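Local coordinates for aerolysin-like protein (Bombina maxima, PDB 6LH8), which belongs to the aerolysin-like family of pore-forming proteins and probably takes part in pore formation or its regulation in the toad endolysosomal system, at residues Ile81-Tyr85 / Gly86-Ser90. Residues are numbered along the deposited sequence; the frame is centred on the assembly and turned at random.
Sequences ITFTY and GSLES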
ATOM      1  N   ILE A  81      -8.030 -12.486  -0.480  1.00 27.76           N
ATOM      2  CA  ILE A  81      -8.986 -11.530   0.072  1.00 30.18           C
ATOM      3  C   ILE A  81     -10.373 -11.938  -0.395  1.00 26.84           C
ATOM      4  O   ILE A  81     -10.566 -12.221  -1.581  1.00 28.50           O
ATOM      5  CB  ILE A  81      -8.664 -10.099  -0.399  1.00 27.95           C
ATOM      6  CG1 ILE A  81      -7.176  -9.769  -0.230  1.00 35.48           C
ATOM      7  CG2 ILE A  81      -9.585  -9.076   0.294  1.00 30.03           C
ATOM      8  CD1 ILE A  81      -6.628 -10.048   1.133  1.00 34.75           C
ATOM      9  N   THR A  82     -11.348 -11.938   0.514  1.00 22.75           N
ATOM     10  CA  THR A  82     -12.735 -12.226   0.167  1.00 25.83           C
ATOM     11  C   THR A  82     -13.547 -10.941   0.261  1.00 24.21           C
ATOM     12  O   THR A  82     -13.760 -10.412   1.354  1.00 25.57           O
ATOM     13  CB  THR A  82     -13.325 -13.300   1.075  1.00 31.12           C
ATOM     14  OG1 THR A  82     -12.521 -14.479   0.989  1.00 35.37           O
ATOM     15  CG2 THR A  82     -14.755 -13.638   0.644  1.00 33.69           C
ATOM     16  N   PHE A  83     -13.983 -10.433  -0.884  1.00 21.57           N
ATOM     17  CA  PHE A  83     -14.974  -9.368  -0.920  1.00 21.75           C
ATOM     18  C   PHE A  83     -16.369  -9.980  -0.978  1.00 22.13           C
ATOM     19  O   PHE A  83     -16.559 -11.109  -1.421  1.00 25.15           O
ATOM     20  CB  PHE A  83     -14.762  -8.459  -2.133  1.00 20.48           C
ATOM     21  CG  PHE A  83     -13.376  -7.859  -2.228  1.00 20.88           C
ATOM     22  CD1 PHE A  83     -13.024  -6.774  -1.450  1.00 22.42           C
ATOM     23  CD2 PHE A  83     -12.449  -8.353  -3.135  1.00 23.31           C
ATOM     24  CE1 PHE A  83     -11.753  -6.204  -1.551  1.00 22.60           C
ATOM     25  CE2 PHE A  83     -11.167  -7.796  -3.244  1.00 22.70           C
ATOM     26  CZ  PHE A  83     -10.821  -6.716  -2.447  1.00 23.95           C
ATOM     27  N   THR A  84     -17.356  -9.217  -0.524  1.00 18.85           N
ATOM     28  CA  THR A  84     -18.758  -9.594  -0.678  1.00 19.43           C
ATOM     29  C   THR A  84     -19.453  -8.427  -1.361  1.00 22.25           C
ATOM     30  O   THR A  84     -19.493  -7.325  -0.810  1.00 22.27           O
ATOM     31  CB  THR A  84     -19.409  -9.919   0.671  1.00 25.89           C
ATOM     32  OG1 THR A  84     -18.774 -11.069   1.230  1.00 25.38           O
ATOM     33  CG2 THR A  84     -20.900 -10.224   0.503  1.00 22.84           C
ATOM     34  N   TYR A  85     -19.944  -8.645  -2.582  1.00 21.10           N
ATOM     35  CA  TYR A  85     -20.584  -7.560  -3.308  1.00 19.96           C
ATOM     36  C   TYR A  85     -21.798  -7.043  -2.535  1.00 20.85           C
ATOM     37  O   TYR A  85     -22.656  -7.818  -2.100  1.00 21.98           O
ATOM     38  CB  TYR A  85     -20.991  -8.016  -4.713  1.00 19.45           C
ATOM     39  CG  TYR A  85     -21.814  -6.967  -5.445  1.00 19.88           C
ATOM     40  CD1 TYR A  85     -21.360  -5.647  -5.536  1.00 22.73           C
ATOM     41  CD2 TYR A  85     -23.049  -7.277  -6.012  1.00 19.95           C
ATOM     42  CE1 TYR A  85     -22.110  -4.680  -6.168  1.00 22.22           C
ATOM     43  CE2 TYR A  85     -23.802  -6.307  -6.654  1.00 22.15           C
ATOM     44  CZ  TYR A  85     -23.320  -5.004  -6.725  1.00 25.01           C
ATOM     45  OH  TYR A  85     -24.043  -4.009  -7.345  1.00 24.11           O
ATOM     46  N   GLY A  86     -21.836  -5.721  -2.330  1.00 20.32           N
ATOM     47  CA  GLY A  86     -22.907  -5.070  -1.617  1.00 22.94           C
ATOM     48  C   GLY A  86     -22.680  -4.867  -0.130  1.00 24.37           C
ATOM     49  O   GLY A  86     -23.529  -4.230   0.519  1.00 29.18           O
ATOM     50  N   SER A  87     -21.572  -5.368   0.437  1.00 21.40           N
ATOM     51  CA  SER A  87     -21.345  -5.163   1.869  1.00 25.93           C
ATOM     52  C   SER A  87     -19.881  -5.136   2.311  1.00 25.95           C
ATOM     53  O   SER A  87     -19.576  -4.517   3.333  1.00 27.46           O
ATOM     54  CB  SER A  87     -22.093  -6.219   2.695  1.00 28.61           C
ATOM     55  OG  SER A  87     -21.683  -7.535   2.394  1.00 30.83           O
ATOM     56  N   LEU A  88     -18.961  -5.795   1.597  1.00 22.42           N
ATOM     57  CA  LEU A  88     -17.539  -5.678   1.936  1.00 22.04           C
ATOM     58  C   LEU A  88     -16.773  -5.569   0.623  1.00 22.72           C
ATOM     59  O   LEU A  88     -16.531  -6.583  -0.033  1.00 22.51           O
ATOM     60  CB  LEU A  88     -17.047  -6.860   2.765  1.00 22.37           C
ATOM     61  CG  LEU A  88     -15.721  -6.746   3.543  1.00 25.52           C
ATOM     62  CD1 LEU A  88     -14.488  -6.786   2.650  1.00 24.71           C
ATOM     63  CD2 LEU A  88     -15.692  -5.506   4.422  1.00 26.33           C
ATOM     64  N   GLU A  89     -16.385  -4.346   0.257  1.00 20.92           N
ATOM     65  CA  GLU A  89     -15.747  -4.093  -1.033  1.00 20.12           C
ATOM     66  C   GLU A  89     -14.371  -3.463  -0.897  1.00 23.10           C
ATOM     67  O   GLU A  89     -13.762  -3.106  -1.912  1.00 22.05           O
ATOM     68  CB  GLU A  89     -16.652  -3.207  -1.898  1.00 19.73           C
ATOM     69  CG  GLU A  89     -17.906  -3.934  -2.319  1.00 21.34           C
ATOM     70  CD  GLU A  89     -19.023  -3.035  -2.788  1.00 24.75           C
ATOM     71  OE1 GLU A  89     -18.830  -1.794  -2.844  1.00 24.17           O
ATOM     72  OE2 GLU A  89     -20.106  -3.583  -3.087  1.00 21.64           O
ATOM     73  N   SER A  90     -13.864  -3.330   0.322  1.00 21.19           N
ATOM     74  CA  SER A  90     -12.545  -2.765   0.564  1.00 24.08           C
ATOM     75  C   SER A  90     -11.909  -3.497   1.730  1.00 27.03           C
ATOM     76  O   SER A  90     -12.578  -3.775   2.726  1.00 24.71           O
ATOM     77  CB  SER A  90     -12.635  -1.265   0.869  1.00 23.86           C
ATOM     78  OG  SER A  90     -11.346  -0.708   1.086  1.00 30.67           O
TER
HETATM   79  O   HOH W   1     -23.781  -7.966   0.510  1.00 29.04           O
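Thr84 and Leu88 are paired through their backbones across a tight turn: Thr84 N donates to Leu88 O at 2.8 Å, and Leu88 N returns a bond of 2.9 Å to Thr84 O. The same oxygen also accepts Ser87 N at 3.1 Å, this donor standing 36° out of the carbonyl plane whereas Leu88 N lies within it. One residue thus faces two on the returning chain, the definition of a classic beta bulge, here at the end of a hairpin-like reversal that leads strand 81-84, itself paired with strand 65-68, towards strand 90-100 of the long antiparallel sheet. Gly86 takes the bend with a positive phi of 93°, a conformation that glycine adopts readily.

Among the side chains, Glu89 closes back across the bend: its extended chain brings OE2 to Gly86 N at 2.9 Å, met on the anti side with the donor somewhat out of the carboxylate plane. The carboxylate runs beside the Tyr85 ring, the two planes only 11° apart. A water links Tyr85 O to Ser87 OG, and Thr84 CG2, the branch set anti to its own backbone N, packs against that hydroxyl at 3.4 Å.

The Phe83 ring mainly meets backbone. Leu88 O sits at its edge and Phe83 CD1 rests 3.6 Å from Glu89 C, while Leu88 CD1 approaches Phe83 CD1 loosely at 4.4 Å. Ile81 CG2 lies 3.8 Å above one face of the ring, and the Phe83 side chain also touches His50 and Ile52 of strand 41-53.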